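Local coordinates for aminoglycoside N(3)-acetyltransferase III (Serratia marcescens, PDB 7LAO), which transfers the acetyl group of acetyl-CoA to N3 of 2-deoxystreptamine antibiotics such as gentamicin, kanamycin and tobramycin, and so confers resistance to them, at residues L16-G21 with A49-A54; V26-K31 with G100-F105; Y60-R65 with G94-F99; E149-H154 with F251-I256; A176-P181 with T262-H267. All coordinates share one frame; numbering follows the deposited sequence.

Interaction 1 (L16-G21 with A49-A54); sequences LGVRPG and AAVGSA
V18 CG1, anti to its backbone N (chi1 179°), meets V51 CG1, which lies anti to its carbonyl carbon (chi1 -60°), beside the backbone N. The contact sets the loop that follows helix 6-16 against the end of helix 40-51, at the edge of the fold. The loop starts with the Schellman motif at G17, which closes helix 6-16, and leads to strand 23-28. At the end of helix 40-51, G52 turns the chain away with a positive phi. From V18 to G21 the loop runs in nearly the same direction as A50-A54.

The apolar part is small. V18 CG1 touches V51 CG1 at 3.6 Å and A50 CB at 3.7 Å. L13 of helix 6-16 also packs on A50. The CB of V51 points away from the loop, and its CG1 bends back to make the touch.

Beyond V18 the backbone takes over. G21 N donates to V51 O at 2.8 Å in an almost straight bond (173°), tilted from the carbonyl plane. P20 CA brings a C-H to the same V51 O at 3.4 Å. This carbonyl at the helix end is therefore approached twice by the loop. P20 N lies 3.4 Å from A50 O but has no hydrogen to give; of the ring carbons, CD comes nearer than CG.

R19 turns away from the contact. Its NH1 binds V18 O and H14 O, which holds the guanidinium over the end of helix 6-16. Water 1 donates to V18 O at 3.0 Å and to A50 O at 2.9 Å.

Interaction 2 (V26-K31 with G100-F105); sequences VHASLK and GLLNRF
V26, A28 and L30 present their side chains to L102 and L101, and this makes the apolar part of the contact. L102 CG is anti to the backbone N (chi1 -168°). Its CD2 reaches V26 CG1 at 3.7 Å and lies a little farther from A28 CB. The V26 and L102 side chains cross at about a right angle. L30, at the start of helix 30-33, brings CD1 to L101 CB at 3.8 Å and L102 N at 3.5 Å. V44 of helix 40-51 also packs on L102, and A40 packs on L30.

The polar part runs through water. Water 4 donates to A28 O at 3.1 Å and accepts from L102 N at 2.9 Å. Water 5 accepts from both L30 N and L101 N. Farther back along the strand, at V26, water 3 donates to V26 O and takes a weak bond from N103 ND2. Water 2 lies 2.7 Å from N103 OD1.

The fold element is the end of strand 23-28 in the central mixed sheet, where S29 N-caps helix 30-33 through A32 N. Helix 102-108 is thus joined to this strand end by apolar side chains and by bridging waters, through which L101 N and L102 N reach across.

Interaction 3 (Y60-R65 with G94-F99); sequences YASWDR and GTYPGF
Y60-D64 and G94-F99 are held together by two backbone bonds, Y96 N to A61 O at 2.9 Å and D64 N to G94 O at 3.2 Å. The first donor lies nearly along the C=O axis (170°). The second sits well above the carbonyl plane of G94. R114 NH2 binds this same G94 O.

The aromatic side chains carry most of the rest. Y60 CG is anti to the backbone N (chi1 -173°), and its ring forms an offset stack with F99. The centroids are 4.3 Å apart and the planes tilt by 21°. F99 CE2 stands over the Y60 face, near its rim, 3.4 Å from Y60 CE2. On the opposite face of F99, Y96 CD2 lies over the ring centre, so the F99 ring has stacked Y60 on one face and the edge of Y96 on the other. S62 CB packs against F99 CE2 at 3.6 Å, while S62 OG binds D119 O.

Both segments belong to the long excursion between strand 56-60 of the central sheet and helix 102-108. Y60 is the last residue of that strand. Its OH makes a weak hydrogen bond to a bound buffer molecule, EPE, probably from the crystallisation liquor, which may mark a pocket.

At the far end, W63 CD1 meets G94 O at the indole edge, 3.3 Å away. Water 6 accepts from W63 NE1 and G94 N and donates to D64 OD2 at 2.6 Å.

Interaction 4 (E149-H154 with F251-I256); sequences ERFVGH and FEAQDI
F151 and V152 meet A253 and Q254 where the last turn of helix 147-153 abuts the strand-to-helix junction of 246-252 and 253-268. E252 is the N-cap residue of the second helix, and A253 is its first residue.

In F151, chi1 of 167° sets CG anti to the backbone N. From the ring, CE2 meets A253 CB obliquely at 3.5 Å, and CZ is farther off at 4.1 Å. The same ring packs on L23 and M25 of strand 23-28 and on V158 of strand 157-161, so it links this helix to the central sheet.

V152 turns its two methyls to different partners. CG1 touches Q254 CG at 3.7 Å. CG2 is the branch nearer to A253 CB, though at 4.4 Å the touch is loose. V170 and Y173 of helix 170-177 also pack on V152.

Q254 starts with CG anti to its carbonyl carbon (chi1 -70°) and is extended beyond. This brings its side chain across that of V152 at an oblique angle. The CG lies 3.1 Å from V152 O, so the carbonyl is met by the aliphatic part as well as by the amide.

The guanidinium of R150 binds T131 O, L132 O, P135 O and G145 O. Near the helix end, Q254 NE2 donates to V152 O at 2.8 Å, but the bond is weak because it is bent to 130°.

Interaction 5 (A176-P181 with T262-H267); sequences AIAPIP and TYLEQH
P179 and E265 meet on an outer part of the fold, where the chain leaving helix 170-177 makes an inverse gamma turn centred on P179. I180 N closes the turn on A178 O at 2.7 Å. The partner is the C-terminal helix 253-268.

E265 can be followed outward. Its CB leaves the helix beside the contact and comes close to nothing on the turn. CG is anti to the carbonyl carbon (chi1 -72°) and touches P179 CG at 3.6 Å. The chain is extended from there, and the carboxylate carbon CD lies 3.5 Å from P179 CG. At the tip, OE2 is closest, 3.2 Å from P179 CG, and it also nears P179 CD. The side chain crosses the proline at about a right angle. The carboxylate thus rests on proline C-H groups, which is probably a weakly favourable electrostatic contact.

Deeper in, the contact is apolar. L264 CD1 packs on A178 CB at 3.7 Å. I180 CD1 comes near L264 CB. I228 of helix 224-233 also packs on L264, and L213 packs on I180. The turn has a second tie to the chain that follows, since K183 NZ binds both A176 O and A178 O. A178 O therefore serves two donors. Beside L264, the I180 methyl CG2 faces the helix backbone, with L264 O 3.6 Å away.

Interaction 2 and interaction 3 are neighbours: their centres are about 10 Å apart, and N103 ND2 lies 2.8 Å from Y60 O. Along the chain, both segments of interaction 3 fall between those of interaction 2. The segments of interactions 1 and 2 alternate, with centres about 18 Å apart. Interactions 4 and 5 follow later, also alternate, and share helix 253-268, with centres about 17 Å apart. Interactions 2 and 4 both reach the seven-stranded mixed sheet, through strands 23-28 and 246-252. The centres of interactions 1 and 5 are about 33 Å apart. Interactions 1 to 3 close the first part of the chain, 4 and 5 the later part; this sheet brings them together.

Interaction 1 (L16-G21 with A49-A54)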
# COMPACT_ATOMS: atom_id res chain seq x y z
N LEU A 16 19.13 -8.31 -1.29
CA LEU A 16 18.64 -7.08 -0.68
C LEU A 16 18.19 -7.31 0.75
O LEU A 16 17.95 -6.35 1.51
CB LEU A 16 17.51 -6.50 -1.53
CG LEU A 16 16.92 -5.15 -1.20
CD1 LEU A 16 17.95 -3.99 -1.41
CD2 LEU A 16 15.66 -4.96 -2.02
N GLY A 17 18.07 -8.57 1.14
CA GLY A 17 17.71 -8.92 2.50
C GLY A 17 16.40 -9.67 2.64
O GLY A 17 16.05 -10.02 3.77
N VAL A 18 15.66 -9.94 1.56
CA VAL A 18 14.42 -10.71 1.69
C VAL A 18 14.78 -12.15 2.07
O VAL A 18 15.73 -12.73 1.54
CB VAL A 18 13.62 -10.68 0.37
CG1 VAL A 18 12.28 -11.54 0.49
CG2 VAL A 18 13.32 -9.21 -0.05
N ARG A 19 14.01 -12.73 2.99
CA ARG A 19 14.30 -14.06 3.52
C ARG A 19 13.04 -14.91 3.56
O ARG A 19 11.93 -14.37 3.66
CB ARG A 19 14.90 -13.99 4.94
CG ARG A 19 16.31 -13.45 5.02
CD ARG A 19 17.25 -14.35 4.22
NE ARG A 19 18.62 -13.87 4.23
CZ ARG A 19 19.14 -13.02 3.33
NH1 ARG A 19 18.41 -12.52 2.33
NH2 ARG A 19 20.42 -12.65 3.46
N PRO A 20 13.18 -16.24 3.45
CA PRO A 20 12.03 -17.13 3.65
C PRO A 20 11.29 -16.88 4.96
O PRO A 20 11.89 -16.74 6.04
CB PRO A 20 12.66 -18.53 3.61
CG PRO A 20 13.83 -18.38 2.73
CD PRO A 20 14.38 -16.98 3.01
N GLY A 21 9.96 -16.82 4.86
CA GLY A 21 9.12 -16.53 6.00
C GLY A 21 8.72 -15.08 6.12
O GLY A 21 7.84 -14.75 6.94
N ALA A 49 9.30 -17.12 -4.64
CA ALA A 49 10.52 -17.90 -4.42
C ALA A 49 11.32 -17.30 -3.27
O ALA A 49 11.88 -18.02 -2.44
CB ALA A 49 11.36 -17.94 -5.71
N ALA A 50 11.41 -15.97 -3.22
CA ALA A 50 12.24 -15.33 -2.20
C ALA A 50 11.66 -15.55 -0.79
O ALA A 50 12.41 -15.75 0.18
CB ALA A 50 12.36 -13.83 -2.47
N VAL A 51 10.33 -15.47 -0.62
CA VAL A 51 9.79 -15.59 0.75
C VAL A 51 9.35 -17.01 1.12
O VAL A 51 8.97 -17.25 2.29
CB VAL A 51 8.62 -14.62 0.99
CG1 VAL A 51 9.11 -13.13 0.78
CG2 VAL A 51 7.38 -15.03 0.13
N GLY A 52 9.41 -17.97 0.19
CA GLY A 52 8.99 -19.34 0.48
C GLY A 52 7.50 -19.47 0.71
O GLY A 52 6.73 -18.51 0.67
N SER A 53 7.08 -20.72 0.93
CA SER A 53 5.68 -21.00 1.14
C SER A 53 5.20 -20.45 2.46
O SER A 53 4.01 -20.23 2.61
CB SER A 53 5.42 -22.50 1.04
OG SER A 53 6.09 -23.19 2.07
N ALA A 54 6.11 -20.12 3.40
CA ALA A 54 5.69 -19.57 4.69
C ALA A 54 5.59 -18.05 4.69
O ALA A 54 5.01 -17.47 5.64
CB ALA A 54 6.65 -20.00 5.80
O HOH W 1 15.22 -15.27 0.01

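Interaction 2 (V26-K31 with G100-F105)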
# COMPACT_ATOMS: atom_id res chain seq x y z
N VAL A 26 5.00 -4.88 -1.16
CA VAL A 26 5.78 -4.45 -2.32
C VAL A 26 5.13 -3.23 -2.97
O VAL A 26 3.93 -3.23 -3.26
CB VAL A 26 5.88 -5.59 -3.36
CG1 VAL A 26 6.88 -5.26 -4.52
CG2 VAL A 26 6.20 -6.93 -2.71
N HIS A 27 5.95 -2.23 -3.30
CA HIS A 27 5.54 -1.15 -4.20
C HIS A 27 6.51 -1.19 -5.36
O HIS A 27 7.71 -1.06 -5.15
CB HIS A 27 5.57 0.23 -3.52
CG HIS A 27 4.88 0.26 -2.19
ND1 HIS A 27 3.52 0.49 -2.06
CD2 HIS A 27 5.35 0.08 -0.93
CE1 HIS A 27 3.19 0.45 -0.78
NE2 HIS A 27 4.27 0.20 -0.08
N ALA A 28 6.02 -1.37 -6.57
CA ALA A 28 6.96 -1.54 -7.68
C ALA A 28 6.67 -0.58 -8.83
O ALA A 28 5.52 -0.20 -9.06
CB ALA A 28 6.95 -2.96 -8.25
N SER A 29 7.74 -0.19 -9.53
CA SER A 29 7.63 0.27 -10.92
C SER A 29 8.26 -0.82 -11.78
O SER A 29 9.49 -1.01 -11.77
CB SER A 29 8.32 1.60 -11.18
OG SER A 29 8.60 1.67 -12.59
N LEU A 30 7.42 -1.57 -12.50
CA LEU A 30 7.92 -2.67 -13.29
C LEU A 30 8.72 -2.20 -14.48
O LEU A 30 9.45 -3.00 -15.07
CB LEU A 30 6.77 -3.57 -13.78
CG LEU A 30 6.12 -4.19 -12.54
CD1 LEU A 30 4.78 -4.83 -12.86
CD2 LEU A 30 7.06 -5.20 -11.91
N LYS A 31 8.58 -0.92 -14.87
CA LYS A 31 9.43 -0.41 -15.93
C LYS A 31 10.84 -0.20 -15.42
O LYS A 31 11.81 -0.51 -16.12
CB LYS A 31 8.86 0.88 -16.50
CG LYS A 31 9.76 1.56 -17.57
CD LYS A 31 9.79 0.77 -18.91
CE LYS A 31 10.09 1.67 -20.15
NZ LYS A 31 10.52 0.89 -21.34
N GLY A 100 0.78 0.48 -9.38
CA GLY A 100 1.62 -0.46 -10.10
C GLY A 100 0.91 -1.67 -10.70
O GLY A 100 -0.03 -2.22 -10.11
N LEU A 101 1.40 -2.12 -11.85
CA LEU A 101 0.81 -3.27 -12.52
C LEU A 101 0.98 -4.55 -11.72
O LEU A 101 0.25 -5.52 -11.96
CB LEU A 101 1.45 -3.41 -13.91
CG LEU A 101 1.02 -4.58 -14.79
CD1 LEU A 101 -0.51 -4.61 -14.90
CD2 LEU A 101 1.70 -4.54 -16.19
N LEU A 102 1.93 -4.59 -10.80
CA LEU A 102 2.18 -5.79 -10.02
C LEU A 102 0.96 -6.20 -9.19
O LEU A 102 0.75 -7.40 -8.96
CB LEU A 102 3.36 -5.57 -9.08
CG LEU A 102 3.91 -6.84 -8.42
CD1 LEU A 102 4.47 -7.71 -9.53
CD2 LEU A 102 5.02 -6.45 -7.44
N ASN A 103 0.17 -5.24 -8.69
CA ASN A 103 -0.95 -5.67 -7.83
C ASN A 103 -1.98 -6.51 -8.60
O ASN A 103 -2.64 -7.40 -8.02
CB ASN A 103 -1.60 -4.45 -7.18
CG ASN A 103 -0.69 -3.81 -6.13
OD1 ASN A 103 -0.04 -4.53 -5.37
ND2 ASN A 103 -0.58 -2.47 -6.15
N ARG A 104 -2.11 -6.28 -9.90
CA ARG A 104 -2.97 -7.14 -10.70
C ARG A 104 -2.46 -8.58 -10.68
O ARG A 104 -3.24 -9.51 -10.64
CB ARG A 104 -3.06 -6.60 -12.12
CG ARG A 104 -3.66 -7.56 -13.14
CD ARG A 104 -3.72 -6.94 -14.53
NE ARG A 104 -4.08 -7.96 -15.50
CZ ARG A 104 -4.54 -7.70 -16.72
NH1 ARG A 104 -4.69 -6.44 -17.10
NH2 ARG A 104 -4.85 -8.70 -17.54
N PHE A 105 -1.13 -8.77 -10.65
CA PHE A 105 -0.59 -10.13 -10.68
C PHE A 105 -0.47 -10.78 -9.31
O PHE A 105 -0.47 -12.01 -9.21
CB PHE A 105 0.75 -10.11 -11.40
CG PHE A 105 0.60 -9.87 -12.88
CD1 PHE A 105 0.62 -8.58 -13.39
CD2 PHE A 105 0.33 -10.93 -13.74
CE1 PHE A 105 0.43 -8.35 -14.75
CE2 PHE A 105 0.15 -10.71 -15.11
CZ PHE A 105 0.18 -9.43 -15.60
O HOH W 2 2.61 -4.25 -5.67
O HOH W 3 1.46 -1.68 -3.52
O HOH W 4 3.88 -2.59 -10.04
O HOH W 5 4.32 -0.77 -12.60

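Interaction 3 (Y60-R65 with G94-F99)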
# COMPACT_ATOMS: atom_id res chain seq x y z
N TYR A 60 -0.80 -2.82 -2.25
CA TYR A 60 -1.85 -1.81 -2.11
C TYR A 60 -2.59 -1.71 -3.43
O TYR A 60 -2.16 -1.03 -4.36
CB TYR A 60 -1.22 -0.49 -1.69
CG TYR A 60 -2.11 0.65 -1.33
CD1 TYR A 60 -3.48 0.49 -1.07
CD2 TYR A 60 -1.58 1.93 -1.26
CE1 TYR A 60 -4.28 1.59 -0.74
CE2 TYR A 60 -2.35 3.03 -0.94
CZ TYR A 60 -3.70 2.86 -0.67
OH TYR A 60 -4.45 3.97 -0.36
N ALA A 61 -3.74 -2.40 -3.51
CA ALA A 61 -4.40 -2.57 -4.81
C ALA A 61 -5.37 -1.44 -5.12
O ALA A 61 -5.43 -0.95 -6.25
CB ALA A 61 -5.15 -3.91 -4.85
N SER A 62 -6.18 -1.04 -4.14
CA SER A 62 -7.15 0.04 -4.33
C SER A 62 -8.07 -0.37 -5.49
O SER A 62 -8.35 -1.57 -5.67
CB SER A 62 -6.44 1.38 -4.52
OG SER A 62 -7.37 2.40 -4.86
N TRP A 63 -8.53 0.56 -6.31
CA TRP A 63 -9.56 0.24 -7.30
C TRP A 63 -9.48 1.25 -8.44
O TRP A 63 -9.41 2.45 -8.19
CB TRP A 63 -10.94 0.29 -6.61
CG TRP A 63 -12.15 -0.13 -7.45
CD1 TRP A 63 -12.17 -0.88 -8.58
CD2 TRP A 63 -13.52 0.23 -7.18
NE1 TRP A 63 -13.47 -1.04 -9.03
CE2 TRP A 63 -14.31 -0.37 -8.19
CE3 TRP A 63 -14.14 0.98 -6.18
CZ2 TRP A 63 -15.70 -0.23 -8.23
CZ3 TRP A 63 -15.52 1.11 -6.21
CH2 TRP A 63 -16.28 0.51 -7.24
N ASP A 64 -9.53 0.76 -9.69
CA ASP A 64 -9.45 1.64 -10.85
C ASP A 64 -10.74 2.43 -11.10
O ASP A 64 -10.72 3.31 -11.97
CB ASP A 64 -9.06 0.83 -12.10
CG ASP A 64 -10.11 -0.21 -12.52
OD1 ASP A 64 -10.24 -0.44 -13.74
OD2 ASP A 64 -10.81 -0.79 -11.66
N ARG A 65 -11.83 2.17 -10.36
CA ARG A 65 -13.08 2.92 -10.49
C ARG A 65 -13.57 3.41 -9.12
O ARG A 65 -14.78 3.44 -8.84
CB ARG A 65 -14.17 2.08 -11.17
CG ARG A 65 -13.87 1.72 -12.63
CD ARG A 65 -13.75 2.95 -13.52
NE ARG A 65 -14.59 4.04 -13.03
CZ ARG A 65 -14.29 5.34 -13.13
NH1 ARG A 65 -13.17 5.73 -13.72
NH2 ARG A 65 -15.13 6.24 -12.64
N GLY A 94 -10.76 -3.99 -11.25
CA GLY A 94 -9.38 -3.63 -11.50
C GLY A 94 -8.75 -2.90 -10.33
O GLY A 94 -9.39 -2.40 -9.42
N THR A 95 -7.43 -2.86 -10.37
CA THR A 95 -6.62 -2.18 -9.36
C THR A 95 -6.35 -0.76 -9.83
O THR A 95 -6.44 -0.47 -11.02
CB THR A 95 -5.31 -2.92 -9.15
OG1 THR A 95 -4.66 -3.04 -10.42
CG2 THR A 95 -5.61 -4.29 -8.66
N TYR A 96 -6.06 0.11 -8.90
CA TYR A 96 -5.68 1.46 -9.29
C TYR A 96 -4.33 1.44 -10.00
O TYR A 96 -3.32 1.09 -9.38
CB TYR A 96 -5.62 2.35 -8.07
CG TYR A 96 -5.19 3.77 -8.38
CD1 TYR A 96 -5.92 4.57 -9.24
CD2 TYR A 96 -4.05 4.32 -7.79
CE1 TYR A 96 -5.54 5.87 -9.51
CE2 TYR A 96 -3.66 5.62 -8.07
CZ TYR A 96 -4.41 6.39 -8.91
OH TYR A 96 -4.03 7.68 -9.17
N PRO A 97 -4.25 1.84 -11.28
CA PRO A 97 -2.97 1.74 -12.01
C PRO A 97 -1.83 2.53 -11.38
O PRO A 97 -0.66 2.17 -11.58
CB PRO A 97 -3.31 2.28 -13.40
CG PRO A 97 -4.81 2.18 -13.50
CD PRO A 97 -5.33 2.39 -12.12
N GLY A 98 -2.12 3.59 -10.62
CA GLY A 98 -1.06 4.41 -10.06
C GLY A 98 -0.21 3.70 -9.02
O GLY A 98 0.88 4.18 -8.71
N PHE A 99 -0.69 2.59 -8.46
CA PHE A 99 0.06 1.83 -7.46
C PHE A 99 0.82 0.66 -8.06
O PHE A 99 1.48 -0.08 -7.31
CB PHE A 99 -0.89 1.34 -6.35
CG PHE A 99 -1.56 2.45 -5.59
CD1 PHE A 99 -1.01 3.73 -5.58
CD2 PHE A 99 -2.74 2.22 -4.89
CE1 PHE A 99 -1.60 4.77 -4.88
CE2 PHE A 99 -3.36 3.25 -4.18
CZ PHE A 99 -2.81 4.52 -4.17
O HOH W 6 -12.89 -2.28 -11.75

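Interaction 4 (E149-H154 with F251-I256)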
# COMPACT_ATOMS: atom_id res chain seq x y z
N GLU A 149 -2.13 -1.81 10.13
CA GLU A 149 -1.82 -2.03 11.54
C GLU A 149 -1.38 -3.46 11.76
O GLU A 149 -0.44 -3.72 12.52
CB GLU A 149 -3.04 -1.69 12.44
CG GLU A 149 -2.86 -2.23 13.89
CD GLU A 149 -4.05 -1.95 14.84
OE1 GLU A 149 -3.81 -1.82 16.05
OE2 GLU A 149 -5.20 -1.91 14.38
N ARG A 150 -2.02 -4.42 11.08
CA ARG A 150 -1.64 -5.81 11.29
C ARG A 150 -0.36 -6.15 10.56
O ARG A 150 0.40 -7.01 11.01
CB ARG A 150 -2.81 -6.74 10.91
CG ARG A 150 -4.05 -6.43 11.85
CD ARG A 150 -5.27 -7.33 11.60
NE ARG A 150 -5.81 -7.12 10.25
CZ ARG A 150 -6.70 -6.18 9.91
NH1 ARG A 150 -7.17 -5.32 10.78
NH2 ARG A 150 -7.13 -6.12 8.69
N PHE A 151 -0.13 -5.52 9.41
CA PHE A 151 1.14 -5.68 8.69
C PHE A 151 2.31 -5.26 9.58
O PHE A 151 3.30 -6.00 9.70
CB PHE A 151 1.08 -4.86 7.40
CG PHE A 151 2.44 -4.68 6.71
CD1 PHE A 151 3.04 -5.72 5.96
CD2 PHE A 151 3.07 -3.46 6.77
CE1 PHE A 151 4.30 -5.49 5.31
CE2 PHE A 151 4.32 -3.22 6.11
CZ PHE A 151 4.93 -4.23 5.41
N VAL A 152 2.16 -4.12 10.28
CA VAL A 152 3.20 -3.67 11.23
C VAL A 152 3.31 -4.64 12.40
O VAL A 152 4.41 -5.06 12.77
CB VAL A 152 2.90 -2.25 11.73
CG1 VAL A 152 3.90 -1.81 12.83
CG2 VAL A 152 2.89 -1.32 10.55
N GLY A 153 2.14 -5.03 13.00
CA GLY A 153 2.19 -5.94 14.15
C GLY A 153 2.79 -7.30 13.86
O GLY A 153 3.34 -7.96 14.75
N HIS A 154 2.72 -7.76 12.61
CA HIS A 154 3.31 -9.04 12.23
C HIS A 154 4.75 -8.89 11.71
O HIS A 154 5.29 -9.84 11.15
CB HIS A 154 2.41 -9.75 11.18
CG HIS A 154 1.19 -10.37 11.80
ND1 HIS A 154 1.23 -11.60 12.39
CD2 HIS A 154 -0.06 -9.89 11.99
CE1 HIS A 154 0.04 -11.87 12.91
NE2 HIS A 154 -0.76 -10.84 12.71
N PHE A 251 12.82 -1.80 3.89
CA PHE A 251 12.62 -1.18 5.21
C PHE A 251 11.91 -2.12 6.17
O PHE A 251 10.92 -2.78 5.81
CB PHE A 251 11.74 0.07 5.08
CG PHE A 251 12.25 1.11 4.18
CD1 PHE A 251 13.31 1.90 4.57
CD2 PHE A 251 11.64 1.36 2.94
CE1 PHE A 251 13.81 2.92 3.75
CE2 PHE A 251 12.14 2.39 2.10
CZ PHE A 251 13.20 3.16 2.51
N GLU A 252 12.33 -2.11 7.44
CA GLU A 252 11.62 -2.81 8.51
C GLU A 252 10.43 -1.97 8.93
O GLU A 252 10.60 -0.81 9.35
CB GLU A 252 12.55 -3.04 9.70
CG GLU A 252 12.03 -3.98 10.70
CD GLU A 252 12.35 -3.57 12.13
OE1 GLU A 252 11.40 -3.31 12.91
OE2 GLU A 252 13.56 -3.49 12.46
N ALA A 253 9.21 -2.54 8.86
CA ALA A 253 8.03 -1.69 8.99
C ALA A 253 7.85 -1.15 10.41
O ALA A 253 7.47 -0.00 10.59
CB ALA A 253 6.72 -2.41 8.59
N GLN A 254 8.09 -1.98 11.42
CA GLN A 254 7.92 -1.48 12.80
C GLN A 254 8.85 -0.30 13.07
O GLN A 254 8.49 0.66 13.76
CB GLN A 254 8.15 -2.62 13.80
CG GLN A 254 7.00 -3.67 13.76
CD GLN A 254 7.12 -4.92 14.70
OE1 GLN A 254 8.21 -5.35 15.10
NE2 GLN A 254 5.98 -5.53 14.99
N ASP A 255 10.06 -0.38 12.54
CA ASP A 255 11.09 0.62 12.84
C ASP A 255 10.81 1.93 12.12
O ASP A 255 10.88 3.00 12.75
CB ASP A 255 12.45 0.07 12.47
CG ASP A 255 13.58 0.80 13.23
OD1 ASP A 255 14.40 1.42 12.59
OD2 ASP A 255 13.57 0.81 14.46
N ILE A 256 10.38 1.88 10.87
CA ILE A 256 10.13 3.14 10.18
C ILE A 256 8.86 3.79 10.66
O ILE A 256 8.75 5.04 10.66
CB ILE A 256 10.12 2.94 8.66
CG1 ILE A 256 10.41 4.28 7.98
CG2 ILE A 256 8.75 2.25 8.18
CD1 ILE A 256 10.71 4.13 6.51

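Interaction 5 (A176-P181 with T262-H267)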
# COMPACT_ATOMS: atom_id res chain seq x y z
N ALA A 176 -1.48 8.09 11.24
CA ALA A 176 -2.77 7.95 11.90
C ALA A 176 -2.59 7.86 13.41
O ALA A 176 -3.36 8.47 14.17
CB ALA A 176 -3.54 6.75 11.33
N ILE A 177 -1.53 7.19 13.88
CA ILE A 177 -1.35 6.98 15.32
C ILE A 177 -0.50 8.06 16.00
O ILE A 177 -0.41 8.06 17.24
CB ILE A 177 -0.73 5.59 15.61
CG1 ILE A 177 0.68 5.44 14.99
CG2 ILE A 177 -1.68 4.43 15.10
CD1 ILE A 177 1.39 4.13 15.46
N ALA A 178 0.09 8.99 15.24
CA ALA A 178 0.99 10.00 15.83
C ALA A 178 0.23 10.99 16.71
O ALA A 178 -0.65 11.69 16.21
CB ALA A 178 1.76 10.77 14.73
N PRO A 179 0.58 11.10 18.01
CA PRO A 179 -0.15 11.96 18.98
C PRO A 179 0.10 13.45 18.75
O PRO A 179 0.73 14.14 19.55
CB PRO A 179 0.43 11.50 20.31
CG PRO A 179 1.87 11.15 19.96
CD PRO A 179 1.79 10.49 18.61
N ILE A 180 -0.39 13.98 17.65
CA ILE A 180 -0.16 15.38 17.36
C ILE A 180 -1.49 16.04 17.02
O ILE A 180 -2.41 15.35 16.56
CB ILE A 180 0.85 15.54 16.21
CG1 ILE A 180 0.22 15.01 14.91
CG2 ILE A 180 2.19 14.81 16.52
CD1 ILE A 180 1.09 15.24 13.71
N PRO A 181 -1.62 17.34 17.20
CA PRO A 181 -2.87 18.03 16.82
C PRO A 181 -2.94 18.45 15.36
O PRO A 181 -1.96 18.36 14.60
CB PRO A 181 -2.85 19.27 17.72
CG PRO A 181 -1.42 19.57 17.87
CD PRO A 181 -0.70 18.25 17.91
N THR A 262 7.92 9.26 16.16
CA THR A 262 8.89 10.09 16.87
C THR A 262 9.15 11.40 16.12
O THR A 262 9.14 12.48 16.71
CB THR A 262 10.20 9.31 17.02
OG1 THR A 262 9.95 8.07 17.69
CG2 THR A 262 11.26 10.11 17.78
N TYR A 263 9.45 11.29 14.83
CA TYR A 263 9.64 12.45 13.96
C TYR A 263 8.46 13.40 14.05
O TYR A 263 8.64 14.61 14.23
CB TYR A 263 9.82 11.97 12.49
CG TYR A 263 10.14 13.13 11.53
CD1 TYR A 263 11.46 13.47 11.27
CD2 TYR A 263 9.13 13.90 10.94
CE1 TYR A 263 11.80 14.55 10.40
CE2 TYR A 263 9.46 14.99 10.09
CZ TYR A 263 10.79 15.30 9.83
OH TYR A 263 11.10 16.36 9.00
N LEU A 264 7.24 12.88 13.88
CA LEU A 264 6.08 13.77 13.89
C LEU A 264 5.89 14.42 15.26
O LEU A 264 5.47 15.59 15.36
CB LEU A 264 4.82 13.00 13.47
CG LEU A 264 4.69 12.69 11.96
CD1 LEU A 264 3.57 11.69 11.68
CD2 LEU A 264 4.47 13.96 11.14
N GLU A 265 6.22 13.70 16.33
CA GLU A 265 6.07 14.28 17.67
C GLU A 265 7.08 15.39 17.87
O GLU A 265 6.76 16.47 18.39
CB GLU A 265 6.27 13.19 18.71
CG GLU A 265 5.15 12.17 18.82
CD GLU A 265 5.38 11.18 19.97
OE1 GLU A 265 6.03 11.57 20.97
OE2 GLU A 265 4.90 10.03 19.88
N GLN A 266 8.34 15.13 17.50
CA GLN A 266 9.37 16.12 17.74
C GLN A 266 9.15 17.37 16.89
O GLN A 266 9.58 18.45 17.28
CB GLN A 266 10.76 15.52 17.46
CG GLN A 266 11.17 14.48 18.48
CD GLN A 266 11.44 15.10 19.84
OE1 GLN A 266 12.32 15.96 19.97
NE2 GLN A 266 10.65 14.71 20.84
N HIS A 267 8.46 17.25 15.75
CA HIS A 267 8.35 18.39 14.86
C HIS A 267 6.99 19.06 14.89
O HIS A 267 6.90 20.27 14.70
CB HIS A 267 8.68 17.98 13.42
CG HIS A 267 10.14 17.72 13.20
ND1 HIS A 267 10.73 16.51 13.52
CD2 HIS A 267 11.12 18.51 12.73
CE1 HIS A 267 12.02 16.57 13.26
NE2 HIS A 267 12.28 17.77 12.76